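Local coordinates for pseudoperoxidase (Leishmania major, PDB 5VIA), which binds a heme b through two axial protein ligands in a peroxidase-family fold and, as a pseudoperoxidase, may have little of the activity assigned to that family, at residues E149-A154 with Q271-K276; A95-K98 with G102-E105. One frame throughout, in Å; residues are numbered along the deposited sequence. Where two conformers were deposited one is given.

Interaction 1. Residues E149-A154 with Q271-K276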
ATOM      1  N   GLU A 149     -16.386   4.467  -0.941  1.00 31.33           N
ATOM      2  CA  GLU A 149     -15.984   3.530  -1.991  1.00 31.55           C
ATOM      3  C   GLU A 149     -15.006   4.177  -2.980  1.00 31.50           C
ATOM      4  O   GLU A 149     -14.073   3.528  -3.460  1.00 32.13           O
ATOM      5  CB  GLU A 149     -17.183   2.884  -2.709  1.00 32.17           C
ATOM      6  CG  GLU A 149     -16.696   1.788  -3.683  1.00 37.25           C
ATOM      7  CD  GLU A 149     -17.782   0.877  -4.209  1.00 40.34           C
ATOM      8  OE1 GLU A 149     -18.817   1.384  -4.688  1.00 41.85           O
ATOM      9  OE2 GLU A 149     -17.589  -0.361  -4.157  1.00 41.75           O
ATOM     10  N   ALA A 150     -15.197   5.463  -3.255  1.00 25.36           N
ATOM     11  CA  ALA A 150     -14.273   6.205  -4.117  1.00 26.36           C
ATOM     12  C   ALA A 150     -12.844   6.185  -3.562  1.00 25.70           C
ATOM     13  O   ALA A 150     -11.879   5.983  -4.308  1.00 25.56           O
ATOM     14  CB  ALA A 150     -14.756   7.636  -4.295  1.00 26.81           C
ATOM     15  N   GLU A 151     -12.714   6.386  -2.251  1.00 23.36           N
ATOM     16  CA  GLU A 151     -11.407   6.379  -1.602  1.00 22.94           C
ATOM     17  C   GLU A 151     -10.789   4.981  -1.614  1.00 24.37           C
ATOM     18  O   GLU A 151      -9.580   4.835  -1.851  1.00 23.46           O
ATOM     19  CB  GLU A 151     -11.512   6.928  -0.170  1.00 24.09           C
ATOM     20  CG  GLU A 151     -11.658   8.462  -0.107  1.00 25.66           C
ATOM     21  CD  GLU A 151     -12.175   8.970   1.237  1.00 28.31           C
ATOM     22  OE1 GLU A 151     -12.792   8.185   1.994  1.00 25.05           O
ATOM     23  OE2 GLU A 151     -11.985  10.177   1.529  1.00 28.11           O
ATOM     24  N   CYS A 152     -11.601   3.952  -1.371  1.00 24.43           N
ATOM     25  CA  CYS A 152     -11.081   2.576  -1.399  1.00 23.91           C
ATOM     26  C   CYS A 152     -10.460   2.269  -2.752  1.00 24.06           C
ATOM     27  O   CYS A 152      -9.328   1.772  -2.839  1.00 24.16           O
ATOM     28  CB  CYS A 152     -12.210   1.570  -1.156  1.00 24.51           C
ATOM     29  SG  CYS A 152     -12.880   1.562   0.518  1.00 24.52           S
ATOM     30  N   VAL A 153     -11.215   2.570  -3.806  1.00 25.24           N
ATOM     31  CA  VAL A 153     -10.785   2.281  -5.176  1.00 25.81           C
ATOM     32  C   VAL A 153      -9.559   3.109  -5.537  1.00 26.93           C
ATOM     33  O   VAL A 153      -8.631   2.618  -6.197  1.00 26.51           O
ATOM     34  CB  VAL A 153     -11.932   2.543  -6.163  1.00 27.90           C
ATOM     35  CG1 VAL A 153     -11.456   2.458  -7.615  1.00 26.51           C
ATOM     36  CG2 VAL A 153     -13.081   1.572  -5.897  1.00 27.70           C
ATOM     37  N   ALA A 154      -9.538   4.354  -5.072  1.00 24.26           N
ATOM     38  CA  ALA A 154      -8.416   5.251  -5.333  1.00 25.18           C
ATOM     39  C   ALA A 154      -7.116   4.727  -4.736  1.00 26.17           C
ATOM     40  O   ALA A 154      -6.019   4.941  -5.284  1.00 23.86           O
ATOM     41  CB  ALA A 154      -8.728   6.652  -4.797  1.00 24.87           C
ATOM     42  N   GLN A 271      -5.335  11.053  -2.416  1.00 23.90           N
ATOM     43  CA  GLN A 271      -4.677  11.740  -1.315  1.00 24.65           C
ATOM     44  C   GLN A 271      -5.591  11.765  -0.108  1.00 24.41           C
ATOM     45  O   GLN A 271      -5.138  11.610   1.029  1.00 24.38           O
ATOM     46  CB  GLN A 271      -4.228  13.148  -1.737  1.00 26.21           C
ATOM     47  CG  GLN A 271      -3.175  13.110  -2.862  1.00 28.04           C
ATOM     48  CD  GLN A 271      -2.609  14.470  -3.192  1.00 31.15           C
ATOM     49  OE1 GLN A 271      -1.673  14.934  -2.542  1.00 32.64           O
ATOM     50  NE2 GLN A 271      -3.158  15.112  -4.216  1.00 31.62           N
ATOM     51  N   SER A 272      -6.885  11.928  -0.353  1.00 25.74           N
ATOM     52  CA  SER A 272      -7.841  11.892   0.739  1.00 27.37           C
ATOM     53  C   SER A 272      -7.869  10.514   1.410  1.00 26.42           C
ATOM     54  O   SER A 272      -7.867  10.404   2.643  1.00 26.29           O
ATOM     55  CB  SER A 272      -9.232  12.287   0.235  1.00 29.83           C
ATOM     56  OG  SER A 272     -10.192  11.984   1.218  1.00 33.00           O
ATOM     57  N   ALA A 273      -7.881   9.461   0.598  1.00 26.04           N
ATOM     58  CA  ALA A 273      -7.849   8.096   1.121  1.00 24.00           C
ATOM     59  C   ALA A 273      -6.554   7.810   1.873  1.00 26.07           C
ATOM     60  O   ALA A 273      -6.571   7.218   2.964  1.00 24.59           O
ATOM     61  CB  ALA A 273      -8.012   7.087  -0.014  1.00 22.89           C
ATOM     62  N   PHE A 274      -5.427   8.201   1.285  1.00 25.26           N
ATOM     63  CA  PHE A 274      -4.141   7.839   1.878  1.00 23.29           C
ATOM     64  C   PHE A 274      -3.988   8.521   3.226  1.00 23.74           C
ATOM     65  O   PHE A 274      -3.532   7.919   4.197  1.00 23.05           O
ATOM     66  CB  PHE A 274      -2.976   8.183   0.941  1.00 24.02           C
ATOM     67  CG  PHE A 274      -1.728   7.398   1.231  1.00 22.11           C
ATOM     68  CD1 PHE A 274      -0.848   7.817   2.216  1.00 25.52           C
ATOM     69  CD2 PHE A 274      -1.439   6.236   0.529  1.00 25.25           C
ATOM     70  CE1 PHE A 274       0.315   7.094   2.496  1.00 24.93           C
ATOM     71  CE2 PHE A 274      -0.268   5.502   0.811  1.00 24.82           C
ATOM     72  CZ  PHE A 274       0.594   5.938   1.798  1.00 22.40           C
ATOM     73  N   THR A 275      -4.396   9.782   3.298  1.00 22.60           N
ATOM     74  CA  THR A 275      -4.395  10.485   4.571  1.00 25.24           C
ATOM     75  C   THR A 275      -5.275   9.802   5.635  1.00 25.49           C
ATOM     76  O   THR A 275      -4.833   9.617   6.774  1.00 25.61           O
ATOM     77  CB  THR A 275      -4.788  11.970   4.375  1.00 28.26           C
ATOM     78  OG1 THR A 275      -3.684  12.660   3.780  1.00 29.24           O
ATOM     79  CG2 THR A 275      -5.130  12.632   5.714  1.00 26.51           C
ATOM     80  N   LYS A 276      -6.510   9.434   5.294  1.00 25.07           N
ATOM     81  CA  LYS A 276      -7.366   8.711   6.243  0.68 24.76           C
ATOM     82  C   LYS A 276      -6.692   7.418   6.701  1.00 23.77           C
ATOM     83  O   LYS A 276      -6.725   7.065   7.881  1.00 23.33           O
ATOM     84  CB  LYS A 276      -8.714   8.354   5.615  0.68 25.05           C
ATOM     85  CG  LYS A 276      -9.740   9.486   5.489  0.68 31.05           C
ATOM     86  CD  LYS A 276     -11.097   8.874   5.080  0.68 34.00           C
ATOM     87  CE  LYS A 276     -12.260   9.871   5.014  0.68 34.80           C
ATOM     88  NZ  LYS A 276     -13.513   9.220   4.459  0.68 25.73           N
TER
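E151 reaches out from helix 149-155 and divides its carboxylate between two residues of helix 263-279, one oxygen to each. The contact is a worked example of helix crossing in the largely helical heme peroxidase fold: the axes of 149-154 and 271-276 cross at -89° and come within 8.3 Å. The small side chain of A273 sits at the closest approach of the backbones, its methyl carbon CB 3.3 Å from E151 O and 3.5 Å from E151 CB. With CG beside its own backbone N (chi1 -76°) and the chain extended beyond, E151 passes over this alanine to reach the polar residues on the far helix. OE1 takes K276 NZ at 2.8 Å on its syn lone pair, forming a salt bridge; the extended lysine and the glutamate cross at about a right angle. OE2 is met on its anti side by the hydroxyl of S272, OG to OE2 2.6 Å, with the donor 22° out of the carboxylate plane. T148 N also donates to E151 OE1, while K276 NZ has a second acceptor in G146 O, and the side chain of Q269 packs against E151. Three donors grip a buried carboxylate and fix its rotation about the CG-CD bond, and the lysine probably favours its ionised form, offsetting the cost of placing a charge between the helices.

Interaction 2. Residues A95-K98 with G102-E105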
ATOM      1  N   ALA A  95       7.117   9.826   1.453  1.00 29.57           N
ATOM      2  CA  ALA A  95       8.322  10.003   0.645  1.00 30.78           C
ATOM      3  C   ALA A  95       8.390   8.983  -0.495  1.00 29.35           C
ATOM      4  O   ALA A  95       8.926   9.281  -1.571  1.00 30.93           O
ATOM      5  CB  ALA A  95       9.558   9.925   1.517  1.00 29.22           C
ATOM      6  N   GLY A  96       7.845   7.788  -0.263  1.00 27.89           N
ATOM      7  CA  GLY A  96       7.768   6.775  -1.308  1.00 27.12           C
ATOM      8  C   GLY A  96       6.913   7.252  -2.470  1.00 27.75           C
ATOM      9  O   GLY A  96       7.278   7.085  -3.641  1.00 25.80           O
ATOM     10  N   ILE A  97       5.763   7.849  -2.154  1.00 26.56           N
ATOM     11  CA  ILE A  97       4.892   8.393  -3.188  1.00 27.67           C
ATOM     12  C   ILE A  97       5.621   9.473  -3.989  1.00 27.06           C
ATOM     13  O   ILE A  97       5.590   9.478  -5.232  1.00 28.00           O
ATOM     14  CB  ILE A  97       3.607   8.996  -2.578  1.00 28.20           C
ATOM     15  CG1 ILE A  97       2.806   7.921  -1.840  1.00 26.44           C
ATOM     16  CG2 ILE A  97       2.740   9.626  -3.658  1.00 29.14           C
ATOM     17  CD1 ILE A  97       1.695   8.491  -0.970  1.00 24.81           C
ATOM     18  N   LYS A  98       6.253  10.404  -3.279  1.00 30.03           N
ATOM     19  CA  LYS A  98       7.042  11.461  -3.907  1.00 30.03           C
ATOM     20  C   LYS A  98       8.110  10.885  -4.825  1.00 31.17           C
ATOM     21  O   LYS A  98       8.290  11.345  -5.966  1.00 31.31           O
ATOM     22  CB  LYS A  98       7.721  12.314  -2.827  1.00 31.08           C
ATOM     23  CG  LYS A  98       8.535  13.494  -3.345  1.00 32.02           C
ATOM     24  CD  LYS A  98       9.158  14.266  -2.183  1.00 34.26           C
ATOM     25  CE  LYS A  98       9.740  15.612  -2.617  1.00 37.42           C
ATOM     26  NZ  LYS A  98      10.927  15.508  -3.484  1.00 39.40           N
ATOM     27  N   GLY A 102       4.270  10.208  -7.556  1.00 30.12           N
ATOM     28  CA  GLY A 102       2.858  10.114  -7.226  1.00 29.22           C
ATOM     29  C   GLY A 102       2.305  11.406  -6.655  1.00 29.85           C
ATOM     30  O   GLY A 102       3.048  12.363  -6.419  1.00 30.44           O
ATOM     31  N   PRO A 103       0.982  11.461  -6.470  1.00 30.18           N
ATOM     32  CA  PRO A 103       0.393  12.666  -5.881  1.00 29.02           C
ATOM     33  C   PRO A 103       0.527  12.612  -4.365  1.00 29.02           C
ATOM     34  O   PRO A 103      -0.083  11.750  -3.727  1.00 27.86           O
ATOM     35  CB  PRO A 103      -1.083  12.576  -6.300  1.00 30.87           C
ATOM     36  CG  PRO A 103      -1.342  11.109  -6.477  1.00 30.78           C
ATOM     37  CD  PRO A 103      -0.037  10.515  -6.967  1.00 30.00           C
ATOM     38  N   TYR A 104       1.308  13.525  -3.793  1.00 34.66           N
ATOM     39  CA  TYR A 104       1.578  13.488  -2.355  1.00 33.34           C
ATOM     40  C   TYR A 104       1.479  14.864  -1.698  1.00 33.03           C
ATOM     41  O   TYR A 104       1.578  14.974  -0.475  1.00 36.48           O
ATOM     42  CB  TYR A 104       2.979  12.926  -2.107  1.00 33.58           C
ATOM     43  CG  TYR A 104       4.057  13.914  -2.470  1.00 34.57           C
ATOM     44  CD1 TYR A 104       4.505  14.026  -3.773  1.00 33.65           C
ATOM     45  CD2 TYR A 104       4.611  14.753  -1.508  1.00 36.28           C
ATOM     46  CE1 TYR A 104       5.470  14.931  -4.111  1.00 34.41           C
ATOM     47  CE2 TYR A 104       5.575  15.668  -1.845  1.00 35.67           C
ATOM     48  CZ  TYR A 104       6.003  15.741  -3.144  1.00 35.51           C
ATOM     49  OH  TYR A 104       6.964  16.642  -3.483  1.00 38.26           O
ATOM     50  N   GLU A 105       1.315  15.907  -2.505  1.00 34.80           N
ATOM     51  CA  GLU A 105       1.400  17.283  -2.013  1.00 36.95           C
ATOM     52  C   GLU A 105       0.358  17.638  -0.947  1.00 38.02           C
ATOM     53  O   GLU A 105       0.684  18.262   0.064  1.00 38.22           O
ATOM     54  CB  GLU A 105       1.327  18.271  -3.183  1.00 39.88           C
ATOM     55  CG  GLU A 105       2.576  18.307  -4.082  1.00 44.15           C
ATOM     56  CD  GLU A 105       2.552  17.292  -5.231  1.00 45.47           C
ATOM     57  OE1 GLU A 105       1.781  16.303  -5.169  1.00 40.89           O
ATOM     58  OE2 GLU A 105       3.321  17.495  -6.205  1.00 48.62           O
TER
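The ring of Y104 carries K98 on one face and the carboxylate carbon CD of E105 on the other, the latter offset toward the rim, while G102 O lies in the ring plane at its edge. This is a tight connection between two helices, closed by a 6→1 backbone bond of the kind seen at helix C-termini: helix 85-99 ends, the chain turns sharply, and Y104 serves as N-cap residue of helix 105-109. K98 CB stands 3.7 Å from the ring centroid and only 11° off the normal, a CH-pi contact. With CG opposite its backbone N, the lysine runs on obliquely across the face until CE comes 3.1 Å from Y104 OH. E105 folds back beside the ring, and its OE1 accepts a hydrogen bond from Y104 N, met 34° out of the carboxylate plane. At the CB end of the tyrosine, I97 CG2 packs 3.7 Å from Y104 CB and touches P103, while F274 of helix 263-279 lies against the same isoleucine. P103 O, buried here, has no polar partner in the model. The 6→1 bond runs from G102 N to I97 O at 2.8 Å, with an N-H...O angle of 157°.

How the interactions relate
Helix 263-279 is common to both contacts: it supplies one side of interaction 1, and it also packs on interaction 2, where Q271 lies against P103 and its OE1 accepts a hydrogen bond from A106 N, just beyond the turn. Interaction 1 joins elements far apart in sequence, whereas interaction 2 closes a short turn between successive helices. Each is partly buried, but in a different way. In 149-154 with 271-276 a buried carboxylate is matched by a lysine and a hydroxyl from the other helix; in 95-98 with 102-105 an exposed lysine lends its aliphatic chain to a tyrosine face, above a buried isoleucine. Both approach the heme to about 8 Å, through the side chains of A273 and I97.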